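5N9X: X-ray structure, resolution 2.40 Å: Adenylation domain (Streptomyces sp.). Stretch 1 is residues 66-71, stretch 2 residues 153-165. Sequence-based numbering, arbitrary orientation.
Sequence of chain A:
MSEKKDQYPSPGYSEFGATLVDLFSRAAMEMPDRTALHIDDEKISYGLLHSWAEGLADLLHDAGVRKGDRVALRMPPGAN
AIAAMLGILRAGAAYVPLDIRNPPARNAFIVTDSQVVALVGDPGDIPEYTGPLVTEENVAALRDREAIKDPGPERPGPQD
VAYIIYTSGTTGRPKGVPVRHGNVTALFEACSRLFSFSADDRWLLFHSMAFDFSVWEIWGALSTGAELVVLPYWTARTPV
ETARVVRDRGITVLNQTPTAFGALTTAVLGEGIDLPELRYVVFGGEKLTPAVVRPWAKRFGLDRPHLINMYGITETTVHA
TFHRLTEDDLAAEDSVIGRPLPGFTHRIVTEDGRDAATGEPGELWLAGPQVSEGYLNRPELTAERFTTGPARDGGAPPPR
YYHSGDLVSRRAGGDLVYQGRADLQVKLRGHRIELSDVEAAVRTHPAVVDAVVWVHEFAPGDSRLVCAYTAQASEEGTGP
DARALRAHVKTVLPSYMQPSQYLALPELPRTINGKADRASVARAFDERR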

# COMPACT_ATOMS: atom_id res chain seq x y z
N ARG A 66 -3.71 6.64 27.13
CA ARG A 66 -4.16 5.37 27.71
C ARG A 66 -4.34 4.29 26.64
O ARG A 66 -4.46 4.60 25.46
N LYS A 67 -4.37 3.03 27.07
CA LYS A 67 -4.68 1.94 26.15
C LYS A 67 -5.97 2.26 25.37
O LYS A 67 -6.90 2.84 25.92
N GLY A 68 -6.00 1.93 24.08
CA GLY A 68 -7.19 2.19 23.28
C GLY A 68 -7.28 3.62 22.80
O GLY A 68 -8.18 3.97 22.06
N ASP A 69 -6.34 4.47 23.22
CA ASP A 69 -6.26 5.83 22.70
C ASP A 69 -5.58 5.89 21.33
O ASP A 69 -4.87 4.97 20.91
N ARG A 70 -5.78 7.02 20.66
CA ARG A 70 -5.33 7.19 19.30
C ARG A 70 -4.40 8.39 19.24
O ARG A 70 -4.76 9.49 19.67
N VAL A 71 -3.18 8.18 18.76
CA VAL A 71 -2.22 9.27 18.74
C VAL A 71 -1.69 9.53 17.34
O VAL A 71 -1.20 8.62 16.66
N PRO A 153 3.73 1.06 31.24
CA PRO A 153 2.28 1.17 31.02
C PRO A 153 1.73 -0.20 30.68
O PRO A 153 2.49 -1.08 30.28
N GLU A 154 0.43 -0.39 30.86
CA GLU A 154 -0.22 -1.64 30.51
C GLU A 154 -0.00 -1.96 29.03
O GLU A 154 -0.03 -1.05 28.20
N ARG A 155 0.22 -3.23 28.70
CA ARG A 155 0.51 -3.64 27.32
C ARG A 155 -0.78 -3.88 26.51
O ARG A 155 -1.80 -4.25 27.07
N PRO A 156 -0.72 -3.66 25.19
CA PRO A 156 -1.94 -3.84 24.38
C PRO A 156 -2.24 -5.32 24.13
O PRO A 156 -1.33 -6.13 24.28
N GLY A 157 -3.49 -5.65 23.79
CA GLY A 157 -3.84 -7.01 23.43
C GLY A 157 -4.02 -7.18 21.92
O GLY A 157 -3.95 -6.21 21.17
N PRO A 158 -4.23 -8.43 21.47
CA PRO A 158 -4.47 -8.67 20.04
C PRO A 158 -5.66 -7.89 19.50
O PRO A 158 -5.67 -7.49 18.33
N GLN A 159 -6.66 -7.65 20.35
CA GLN A 159 -7.85 -6.94 19.89
C GLN A 159 -7.76 -5.43 20.03
O GLN A 159 -8.70 -4.75 19.66
N ASP A 160 -6.63 -4.91 20.50
CA ASP A 160 -6.41 -3.46 20.43
C ASP A 160 -5.90 -2.99 19.06
O ASP A 160 -5.16 -3.68 18.37
N VAL A 161 -6.36 -1.80 18.67
CA VAL A 161 -6.00 -1.21 17.39
C VAL A 161 -4.54 -0.78 17.39
O VAL A 161 -4.09 -0.08 18.29
N ALA A 162 -3.82 -1.20 16.36
CA ALA A 162 -2.42 -0.85 16.23
C ALA A 162 -2.29 0.43 15.41
O ALA A 162 -1.49 1.31 15.71
N TYR A 163 -3.08 0.53 14.35
CA TYR A 163 -3.01 1.71 13.51
C TYR A 163 -4.30 2.01 12.79
O TYR A 163 -5.18 1.17 12.66
N ILE A 164 -4.39 3.27 12.37
CA ILE A 164 -5.51 3.74 11.62
C ILE A 164 -4.98 4.52 10.44
O ILE A 164 -4.42 5.62 10.56
N ILE A 165 -5.12 3.87 9.30
CA ILE A 165 -4.63 4.38 8.05
C ILE A 165 -5.83 4.80 7.21
O ILE A 165 -6.87 4.13 7.21

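Lys67 dominates this small interface. Its CA-to-CB bond points toward the second stretch, and the chain leaves as t, t and then turns through p, p, laying its methylenes along the loop from Glu154 to Asp160. Lys67 CD lies 3.9 Å from Arg155 O, 4.2 Å from Pro156 CA and 3.6 Å from Asp160 OD2, while Lys67 CE comes within 3.3 Å of Glu154 OE2. A long aliphatic chain ending in a charge suits this place: the methylenes provide the contact, and the ammonium sits between two carboxylates, with Lys67 NZ 4.2 Å from Glu154 OE2 and 4.3 Å from Asp160 OD2. These distances exceed a salt bridge, so the attraction is diffuse, and no hydrogen bond joins the stretches.

Asp160, chi1 m, also points toward its partner, but Asp160 OD2 accepts a 2.8 Å hydrogen bond from Gly157 N. The carboxylate thus braces the type I turn from Gly157 to Asp160 while facing the lysine. Extended Glu154 (t, t) brings its carboxylate close to the end of the same lysine, without a salt bridge.

Farther along, buried Ile164 (m, t) points toward the first stretch, where Ile164 CD1 meets Arg70 CD at 3.2 Å, closer than usual carbon-carbon packing. Arg70 (m, t, m) starts sideways, but its end approaches; Ile164 offers a nonpolar branch to its aliphatic part, while NE and NH2 are hydrogen-bonded elsewhere in the structure.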

# COMPACT_ATOMS: atom_id res chain seq x y z
CB ARG A 66 -5.47 5.57 28.47
CG ARG A 66 -5.28 6.16 29.84
CD ARG A 66 -4.11 5.48 30.53
NE ARG A 66 -3.82 6.06 31.83
CZ ARG A 66 -2.97 7.05 32.03
NH1 ARG A 66 -2.32 7.59 31.01
NH2 ARG A 66 -2.78 7.51 33.26
CB LYS A 67 -4.81 0.62 26.90
CG LYS A 67 -5.38 -0.54 26.08
CD LYS A 67 -4.88 -1.88 26.60
CE LYS A 67 -5.65 -2.33 27.84
NZ LYS A 67 -7.11 -2.47 27.54
CB ASP A 69 -5.49 6.74 23.67
CG ASP A 69 -6.34 7.22 24.84
OD1 ASP A 69 -7.59 7.07 24.79
OD2 ASP A 69 -5.75 7.77 25.79
CB ARG A 70 -6.54 7.34 18.38
CG ARG A 70 -7.42 6.09 18.38
CD ARG A 70 -8.32 6.04 17.19
NE ARG A 70 -9.46 6.93 17.12
CZ ARG A 70 -10.72 6.56 17.35
NH1 ARG A 70 -11.02 5.29 17.61
NH2 ARG A 70 -11.71 7.45 17.25
CB VAL A 71 -1.04 9.00 19.70
CG1 VAL A 71 -0.11 10.19 19.70
CG2 VAL A 71 -1.55 8.77 21.12
CB PRO A 153 2.16 2.13 29.83
CG PRO A 153 3.56 2.36 29.32
CD PRO A 153 4.49 2.02 30.43
CB GLU A 154 -1.70 -1.55 30.83
CG GLU A 154 -2.47 -2.81 30.55
CD GLU A 154 -3.93 -2.67 30.88
OE1 GLU A 154 -4.34 -1.57 31.33
OE2 GLU A 154 -4.66 -3.65 30.68
CB ARG A 155 1.38 -4.91 27.31
CG ARG A 155 2.86 -4.66 27.54
CD ARG A 155 3.68 -5.94 27.82
NE ARG A 155 4.88 -5.61 28.58
CZ ARG A 155 5.98 -5.10 28.04
NH1 ARG A 155 6.03 -4.90 26.73
NH2 ARG A 155 7.03 -4.79 28.79
CB PRO A 156 -1.61 -3.11 23.08
CG PRO A 156 -0.11 -3.11 23.00
CD PRO A 156 0.39 -3.09 24.41
CB PRO A 158 -4.75 -10.19 19.97
CG PRO A 158 -4.78 -10.68 21.40
CD PRO A 158 -4.03 -9.68 22.22
CB GLN A 159 -9.09 -7.48 20.59
CG GLN A 159 -9.20 -9.00 20.50
CD GLN A 159 -9.76 -9.48 19.16
OE1 GLN A 159 -9.56 -8.84 18.12
NE2 GLN A 159 -10.46 -10.61 19.18
CB ASP A 160 -5.45 -3.02 21.55
CG ASP A 160 -6.12 -3.08 22.93
OD1 ASP A 160 -7.05 -2.26 23.15
OD2 ASP A 160 -5.75 -3.94 23.78
CB VAL A 161 -6.91 0.00 17.06
CG1 VAL A 161 -6.57 0.60 15.72
CG2 VAL A 161 -8.37 -0.42 17.07
CB ALA A 162 -1.64 -2.00 15.58
CB TYR A 163 -1.87 1.57 12.49
CG TYR A 163 -1.99 0.47 11.47
CD1 TYR A 163 -2.70 0.65 10.28
CD2 TYR A 163 -1.33 -0.73 11.66
CE1 TYR A 163 -2.76 -0.35 9.33
CE2 TYR A 163 -1.38 -1.73 10.73
CZ TYR A 163 -2.10 -1.54 9.57
OH TYR A 163 -2.14 -2.57 8.64
CB ILE A 164 -6.44 4.58 12.48
CG1 ILE A 164 -7.15 3.66 13.44
CG2 ILE A 164 -7.45 5.31 11.60
CD1 ILE A 164 -7.50 4.28 14.69
CB ILE A 165 -3.76 3.33 7.35
CG1 ILE A 165 -2.31 3.54 7.80
CG2 ILE A 165 -3.91 3.40 5.85
CD1 ILE A 165 -1.29 2.64 7.14